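Local coordinates for Alr4995 protein (Nostoc sp., PDB 6LRF) that acts as a bifunctional arginine dihydrolase and ornithine cyclodeaminase, turning arginine into ornithine and ornithine into proline, at residues Trp131-Tyr136 with Asn193-Met198; Val156-Leu161 with Val281-Arg286; Asp170-Pro175 with Pro185-Ser190. All coordinates share one frame; numbering follows the deposited sequence.

Overall arrangement
Both segments of interactions 1 and 3, and strand 155-160 of interaction 2, belong to the dimethylarginine dimethylhydrolase-like region. Interactions 1 and 3 are buried and mainly apolar, with a cysteine sulfur in interaction 3. Interaction 2 is only partly buried and mixes apolar touches with polar groups that bond elsewhere. Interactions 1 and 2 share one sheet, where strands 132-136 and 155-160 are parallel neighbours joined by backbone hydrogen bonds. Interaction 1 brings helix 190-199 against that sheet. Interaction 3 packs the loop that leads into this helix against Cys172 and the start of strand 173-175. Phe173 of interaction 3 meets Trp133 of interaction 1. In interaction 2, strand 280-292 joins the same sheet and pairs on its far side with strand 329-337.

Interaction 1 (Trp131-Tyr136 with Asn193-Met198); sequences WLWAGY and NRLIEM
Trp133 of strand 132-136 presents the outer rim of its six-membered ring to Leu195 and Ile196 of helix 190-199. Its CG lies anti to the carbonyl carbon (chi1 -59°), and this carries the indole out from the strand toward the helix. Leu195 meets the ring at its edge, close to the ring plane. Leu195 CG is 4.3 Å from Trp133 CZ3. Ile196 approaches obliquely. Ile196 CA lies 4.3 Å from Trp133 CH2, and Ile196 CG1 is 4.4 Å from Trp133 CZ3. The indole is also held between two aromatic neighbours. Trp131 lays its CD1 over one face of the Trp133 ring, 3.7 Å above the plane and offset toward the rim. Phe173 comes to the opposite face in an edge-to-face pair. Leu157 of the adjacent strand 155-160 also touches the indole, and Leu181 and Tyr183 pack on Ile196. No hydrogen bond crosses between the two segments. The two indole nitrogens, Trp131 NE1 and Trp133 NE1, are both donors and do not bond each other. Between these two segments the contact is dispersive, at rather long distances, in a mostly buried apolar layer.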
# COMPACT_ATOMS: atom_id res chain seq x y z
N TRP B 131 32.02 -40.41 -15.17
CA TRP B 131 30.57 -40.48 -15.17
C TRP B 131 30.01 -39.67 -16.33
O TRP B 131 30.76 -38.98 -17.04
CB TRP B 131 29.98 -39.95 -13.85
CG TRP B 131 30.54 -38.61 -13.46
CD1 TRP B 131 30.29 -37.40 -14.06
CD2 TRP B 131 31.44 -38.34 -12.38
NE1 TRP B 131 31.01 -36.40 -13.43
CE2 TRP B 131 31.71 -36.96 -12.39
CE3 TRP B 131 32.05 -39.15 -11.41
CZ2 TRP B 131 32.56 -36.36 -11.46
CZ3 TRP B 131 32.90 -38.55 -10.50
CH2 TRP B 131 33.14 -37.17 -10.53
N LEU B 132 28.70 -39.77 -16.52
CA LEU B 132 27.98 -39.00 -17.53
C LEU B 132 27.04 -37.98 -16.87
O LEU B 132 26.21 -38.35 -16.02
CB LEU B 132 27.16 -39.93 -18.43
CG LEU B 132 26.26 -39.22 -19.44
CD1 LEU B 132 27.11 -38.53 -20.48
CD2 LEU B 132 25.28 -40.19 -20.08
N TRP B 133 27.17 -36.72 -17.26
CA TRP B 133 26.23 -35.68 -16.87
C TRP B 133 25.07 -35.66 -17.85
O TRP B 133 25.29 -35.43 -19.03
CB TRP B 133 26.91 -34.31 -16.87
CG TRP B 133 28.13 -34.13 -15.96
CD1 TRP B 133 29.45 -34.14 -16.33
CD2 TRP B 133 28.11 -33.83 -14.56
NE1 TRP B 133 30.25 -33.89 -15.24
CE2 TRP B 133 29.46 -33.69 -14.14
CE3 TRP B 133 27.09 -33.67 -13.61
CZ2 TRP B 133 29.81 -33.41 -12.82
CZ3 TRP B 133 27.44 -33.39 -12.30
CH2 TRP B 133 28.79 -33.27 -11.92
N ALA B 134 23.84 -35.85 -17.39
CA ALA B 134 22.68 -35.78 -18.30
C ALA B 134 21.71 -34.68 -17.90
O ALA B 134 21.27 -34.63 -16.75
CB ALA B 134 21.94 -37.10 -18.33
N GLY B 135 21.31 -33.86 -18.87
CA GLY B 135 20.35 -32.80 -18.62
C GLY B 135 18.90 -33.22 -18.80
O GLY B 135 18.61 -34.22 -19.48
N TYR B 136 17.99 -32.51 -18.15
CA TYR B 136 16.57 -32.66 -18.43
C TYR B 136 15.93 -31.33 -18.10
O TYR B 136 16.57 -30.49 -17.47
CB TYR B 136 15.92 -33.82 -17.64
CG TYR B 136 15.77 -33.59 -16.15
CD1 TYR B 136 16.86 -33.69 -15.30
CD2 TYR B 136 14.53 -33.28 -15.59
CE1 TYR B 136 16.73 -33.48 -13.93
CE2 TYR B 136 14.38 -33.07 -14.22
CZ TYR B 136 15.48 -33.17 -13.39
OH TYR B 136 15.35 -32.96 -12.03
N ASN B 193 22.91 -27.60 -8.78
CA ASN B 193 24.10 -26.87 -8.34
C ASN B 193 24.77 -27.53 -7.14
O ASN B 193 26.00 -27.61 -7.06
CB ASN B 193 23.74 -25.43 -8.02
CG ASN B 193 23.79 -24.53 -9.25
OD1 ASN B 193 24.81 -24.47 -9.94
ND2 ASN B 193 22.70 -23.83 -9.53
N ARG B 194 23.96 -28.03 -6.22
CA ARG B 194 24.51 -28.75 -5.08
C ARG B 194 25.30 -29.97 -5.60
O ARG B 194 26.41 -30.24 -5.14
CB ARG B 194 23.39 -29.19 -4.13
CG ARG B 194 23.55 -28.81 -2.65
CD ARG B 194 22.31 -29.24 -1.82
NE ARG B 194 21.12 -28.52 -2.26
CZ ARG B 194 19.88 -29.03 -2.30
NH1 ARG B 194 19.67 -30.29 -1.92
NH2 ARG B 194 18.86 -28.29 -2.72
N LEU B 195 24.74 -30.67 -6.59
CA LEU B 195 25.38 -31.89 -7.11
C LEU B 195 26.71 -31.58 -7.77
O LEU B 195 27.69 -32.30 -7.58
CB LEU B 195 24.47 -32.61 -8.10
CG LEU B 195 25.01 -33.90 -8.74
CD1 LEU B 195 25.41 -34.95 -7.68
CD2 LEU B 195 23.96 -34.48 -9.70
N ILE B 196 26.74 -30.51 -8.56
CA ILE B 196 27.94 -30.06 -9.25
C ILE B 196 29.03 -29.74 -8.25
O ILE B 196 30.21 -30.08 -8.44
CB ILE B 196 27.65 -28.82 -10.12
CG1 ILE B 196 26.76 -29.19 -11.31
CG2 ILE B 196 28.93 -28.19 -10.59
CD1 ILE B 196 26.25 -27.99 -12.10
N GLU B 197 28.63 -29.09 -7.17
CA GLU B 197 29.59 -28.62 -6.19
C GLU B 197 30.12 -29.79 -5.35
O GLU B 197 31.25 -29.74 -4.88
CB GLU B 197 28.96 -27.51 -5.34
CG GLU B 197 28.80 -26.19 -6.13
CD GLU B 197 27.75 -25.24 -5.55
OE1 GLU B 197 27.31 -25.45 -4.41
OE2 GLU B 197 27.34 -24.27 -6.24
N MSE B 198 29.34 -30.87 -5.21
CA MSE B 198 29.85 -32.07 -4.53
C MSE B 198 30.83 -32.89 -5.39
O MSE B 198 31.72 -33.57 -4.87
CB MSE B 198 28.71 -32.98 -4.08
CG MSE B 198 28.00 -32.52 -2.81
SE MSE B 198 26.58 -33.74 -2.24
CE MSE B 198 25.40 -33.58 -3.78

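Interaction 2 (Val156-Leu161 with Val281-Arg286); sequences VLSLRL and VYVESR
Leu157 and Tyr282 make the apolar part of this contact. Their side chains lie side by side and point the same way. Leu157 CD2 is 3.6 Å from Tyr282 CE2 and approaches the ring obliquely. With chi1 at -61°, Tyr282 swings the CD2-CE2 side of its ring along strand 155-160.

A second kind of touch sets polar atoms against carbon. The backbone oxygen Val156 O lies in the plane of the Tyr282 ring, at its edge, 3.7 Å from Tyr282 CD2. Ser158 OG rests 3.6 Å from Val283 CG2. Neither is a hydrogen bond.

The polar ends are satisfied by other residues. Tyr282 OH is hydrogen-bonded to Glu155 OE2, at the start of strand 155-160. Ser158 OG is hydrogen-bonded to His145 ND1. These bonds fix the far end of the ring and the turn of the serine hydroxyl.

The backbones draw apart as they run on. The CA atoms of Val156 and Val281 are 5.7 Å apart, while those of Ser158 and Val283 are 7.7 Å apart. Strand 280-292 thus lies beside strand 155-160 only at its start, where Val156 bonds to Asn280 through the backbone. Strand 132-136 flanks strand 155-160 on its other edge. Helix 145-152 packs on Val156, Val281 and Val283, and helix 190-199 packs on Leu157 and Leu159.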
# COMPACT_ATOMS: atom_id res chain seq x y z
N VAL B 156 25.29 -42.20 -14.30
CA VAL B 156 24.64 -41.03 -14.89
C VAL B 156 24.18 -40.06 -13.80
O VAL B 156 23.44 -40.44 -12.91
CB VAL B 156 23.43 -41.43 -15.76
CG1 VAL B 156 22.64 -40.20 -16.23
CG2 VAL B 156 23.91 -42.23 -16.97
N LEU B 157 24.63 -38.82 -13.90
CA LEU B 157 24.26 -37.76 -12.96
C LEU B 157 23.26 -36.80 -13.59
O LEU B 157 23.59 -36.14 -14.57
CB LEU B 157 25.50 -37.00 -12.52
CG LEU B 157 26.61 -37.82 -11.86
CD1 LEU B 157 27.72 -36.90 -11.40
CD2 LEU B 157 26.04 -38.62 -10.70
N SER B 158 22.05 -36.71 -13.04
CA SER B 158 21.00 -35.90 -13.66
C SER B 158 21.05 -34.45 -13.21
O SER B 158 21.12 -34.17 -12.01
CB SER B 158 19.62 -36.49 -13.35
OG SER B 158 19.55 -37.85 -13.75
N LEU B 159 20.99 -33.53 -14.17
CA LEU B 159 20.97 -32.09 -13.89
C LEU B 159 19.71 -31.47 -14.47
O LEU B 159 19.37 -31.75 -15.63
CB LEU B 159 22.20 -31.37 -14.46
CG LEU B 159 23.58 -31.84 -14.02
CD1 LEU B 159 24.66 -31.07 -14.79
CD2 LEU B 159 23.78 -31.66 -12.52
N ARG B 160 19.03 -30.63 -13.69
CA ARG B 160 17.83 -29.98 -14.21
C ARG B 160 18.11 -28.58 -14.75
O ARG B 160 18.70 -27.73 -14.07
CB ARG B 160 16.74 -29.88 -13.14
CG ARG B 160 15.46 -29.29 -13.72
CD ARG B 160 14.48 -28.88 -12.66
NE ARG B 160 13.26 -28.40 -13.29
CZ ARG B 160 12.23 -27.89 -12.63
NH1 ARG B 160 12.29 -27.80 -11.31
NH2 ARG B 160 11.16 -27.48 -13.29
N LEU B 161 17.68 -28.36 -15.99
CA LEU B 161 17.79 -27.08 -16.66
C LEU B 161 16.53 -26.27 -16.39
O LEU B 161 15.44 -26.79 -16.56
CB LEU B 161 17.95 -27.28 -18.18
CG LEU B 161 19.18 -28.05 -18.66
CD1 LEU B 161 18.99 -28.53 -20.10
CD2 LEU B 161 20.43 -27.18 -18.53
N VAL B 281 22.40 -45.62 -11.79
CA VAL B 281 21.33 -44.62 -11.92
C VAL B 281 20.87 -44.15 -10.53
O VAL B 281 20.73 -44.96 -9.61
CB VAL B 281 20.09 -45.15 -12.73
CG1 VAL B 281 20.52 -46.10 -13.84
CG2 VAL B 281 19.06 -45.85 -11.84
N TYR B 282 20.65 -42.85 -10.38
CA TYR B 282 20.05 -42.33 -9.15
C TYR B 282 18.57 -42.00 -9.35
O TYR B 282 17.83 -41.79 -8.38
CB TYR B 282 20.81 -41.10 -8.65
CG TYR B 282 22.25 -41.41 -8.34
CD1 TYR B 282 22.61 -41.96 -7.11
CD2 TYR B 282 23.24 -41.18 -9.27
CE1 TYR B 282 23.94 -42.26 -6.82
CE2 TYR B 282 24.56 -41.47 -8.99
CZ TYR B 282 24.91 -42.01 -7.77
OH TYR B 282 26.23 -42.29 -7.50
N VAL B 283 18.14 -41.98 -10.61
CA VAL B 283 16.74 -41.75 -10.94
C VAL B 283 15.87 -42.83 -10.30
O VAL B 283 16.18 -44.03 -10.37
CB VAL B 283 16.52 -41.72 -12.47
CG1 VAL B 283 15.05 -41.53 -12.81
CG2 VAL B 283 17.37 -40.61 -13.09
N GLU B 284 14.81 -42.39 -9.63
CA GLU B 284 13.85 -43.28 -8.96
C GLU B 284 12.44 -43.10 -9.51
O GLU B 284 12.08 -42.04 -10.02
CB GLU B 284 13.83 -43.02 -7.46
CG GLU B 284 15.04 -43.50 -6.73
CD GLU B 284 14.92 -43.25 -5.24
OE1 GLU B 284 13.90 -42.64 -4.82
OE2 GLU B 284 15.83 -43.67 -4.50
N SER B 285 11.64 -44.15 -9.36
CA SER B 285 10.29 -44.18 -9.89
C SER B 285 9.38 -44.84 -8.89
O SER B 285 9.79 -45.71 -8.13
CB SER B 285 10.24 -44.95 -11.21
OG SER B 285 10.46 -44.07 -12.30
N ARG B 286 8.12 -44.41 -8.91
CA ARG B 286 7.12 -44.85 -7.95
C ARG B 286 5.75 -44.63 -8.57
O ARG B 286 5.49 -43.57 -9.14
CB ARG B 286 7.29 -44.08 -6.64
CG ARG B 286 6.46 -44.58 -5.48
CD ARG B 286 7.02 -44.02 -4.20
NE ARG B 286 6.08 -44.12 -3.09
CZ ARG B 286 6.42 -43.92 -1.82
NH1 ARG B 286 7.68 -43.63 -1.51
NH2 ARG B 286 5.50 -44.02 -0.85

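Interaction 3 (Asp170-Pro175 with Pro185-Ser190); sequences DTCFCP and PGAFDS
Phe188 sends its ring toward Cys172 and Phe173, making a sulfur-aromatic contact at the open end of a beta hairpin. The hairpin pairs antiparallel strands 173-175 and 181-183. Cys172 comes just before the first strand. Phe188 follows the second, in the loop leading into helix 190-199. From CB, a chi1 of -58° sets Phe188 CG beside the backbone N and turns the ring toward Cys172 and Phe173. On one side of the ring, Phe188 CD2 meets Arg160 O of strand 155-160. On the other, Phe188 CE1 lies 3.8 Å from Cys172 O and also nears the Phe173 ring. At the tip, Phe188 CZ sits 3.7 Å from Phe173 CD2 and 3.7 Å from Cys172 SG. The two phenyl rings are oblique, their planes at 74°. The sulfur is also oblique to the Phe188 ring, 43° off its normal. Asp189, the next residue, is the N-cap of helix 190-199, and Phe173 carries the packing on to Ile196 within it. Replacing Phe188 with an alanine removes this ring, and would probably leave a gap beside Phe173 CD2 and Cys172 SG. Cys172 SG has a second apolar neighbour: Ala187 CB is 3.5 Å from Cys172 SG and 3.5 Å from Cys172 CB.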
# COMPACT_ATOMS: atom_id res chain seq x y z
N ASP B 170 24.63 -28.61 -23.16
CA ASP B 170 25.92 -28.16 -23.70
C ASP B 170 25.97 -26.66 -24.00
O ASP B 170 27.00 -26.15 -24.44
CB ASP B 170 26.28 -28.97 -24.97
CG ASP B 170 25.44 -28.60 -26.20
OD1 ASP B 170 24.42 -27.88 -26.08
OD2 ASP B 170 25.80 -29.06 -27.32
N THR B 171 24.87 -25.96 -23.76
CA THR B 171 24.86 -24.49 -23.88
C THR B 171 25.25 -23.79 -22.58
O THR B 171 25.45 -22.58 -22.57
CB THR B 171 23.49 -23.95 -24.32
OG1 THR B 171 22.52 -24.25 -23.31
CG2 THR B 171 23.05 -24.57 -25.62
N CYS B 172 25.37 -24.54 -21.49
CA CYS B 172 25.62 -23.94 -20.17
C CYS B 172 26.51 -24.80 -19.30
O CYS B 172 26.66 -24.54 -18.10
CB CYS B 172 24.29 -23.70 -19.45
SG CYS B 172 23.20 -25.18 -19.27
N PHE B 173 27.10 -25.83 -19.90
CA PHE B 173 27.83 -26.83 -19.13
C PHE B 173 28.87 -27.50 -20.02
O PHE B 173 28.56 -27.91 -21.13
CB PHE B 173 26.83 -27.86 -18.59
CG PHE B 173 27.40 -28.79 -17.57
CD1 PHE B 173 27.97 -30.01 -17.96
CD2 PHE B 173 27.32 -28.49 -16.22
CE1 PHE B 173 28.48 -30.89 -17.02
CE2 PHE B 173 27.82 -29.36 -15.26
CZ PHE B 173 28.41 -30.57 -15.66
N CYS B 174 30.11 -27.60 -19.54
CA CYS B 174 31.19 -28.06 -20.41
C CYS B 174 32.38 -28.67 -19.65
O CYS B 174 33.32 -27.95 -19.25
CB CYS B 174 31.69 -26.90 -21.29
SG CYS B 174 32.87 -27.43 -22.61
N PRO B 175 32.35 -30.00 -19.46
CA PRO B 175 33.49 -30.72 -18.90
C PRO B 175 34.74 -30.54 -19.77
O PRO B 175 34.66 -30.61 -20.99
CB PRO B 175 33.01 -32.18 -18.89
CG PRO B 175 31.50 -32.09 -18.93
CD PRO B 175 31.22 -30.89 -19.78
N PRO B 185 26.18 -21.41 -13.54
CA PRO B 185 25.35 -21.87 -12.42
C PRO B 185 23.89 -21.41 -12.47
O PRO B 185 23.02 -22.10 -11.94
CB PRO B 185 26.05 -21.26 -11.19
CG PRO B 185 27.48 -21.11 -11.62
CD PRO B 185 27.39 -20.71 -13.07
N GLY B 186 23.62 -20.29 -13.12
CA GLY B 186 22.26 -19.78 -13.21
C GLY B 186 21.35 -20.61 -14.10
O GLY B 186 20.13 -20.41 -14.13
N ALA B 187 21.93 -21.55 -14.84
CA ALA B 187 21.14 -22.38 -15.73
C ALA B 187 20.51 -23.57 -15.00
O ALA B 187 19.64 -24.23 -15.55
CB ALA B 187 21.99 -22.88 -16.91
N PHE B 188 20.93 -23.83 -13.77
CA PHE B 188 20.48 -25.03 -13.05
C PHE B 188 19.68 -24.73 -11.77
O PHE B 188 19.84 -23.67 -11.17
CB PHE B 188 21.69 -25.89 -12.70
CG PHE B 188 22.48 -26.31 -13.91
CD1 PHE B 188 23.55 -25.55 -14.35
CD2 PHE B 188 22.13 -27.46 -14.61
CE1 PHE B 188 24.29 -25.94 -15.46
CE2 PHE B 188 22.86 -27.84 -15.72
CZ PHE B 188 23.94 -27.09 -16.14
N ASP B 189 18.82 -25.66 -11.36
CA ASP B 189 18.10 -25.47 -10.10
C ASP B 189 19.06 -25.67 -8.92
O ASP B 189 20.23 -26.01 -9.11
CB ASP B 189 16.87 -26.40 -10.02
CG ASP B 189 17.23 -27.88 -9.84
OD1 ASP B 189 18.44 -28.23 -9.83
OD2 ASP B 189 16.29 -28.71 -9.71
N SER B 190 18.56 -25.48 -7.70
CA SER B 190 19.43 -25.58 -6.53
C SER B 190 19.95 -27.01 -6.33
O SER B 190 21.13 -27.21 -6.01
CB SER B 190 18.67 -25.11 -5.29
OG SER B 190 17.81 -26.14 -4.82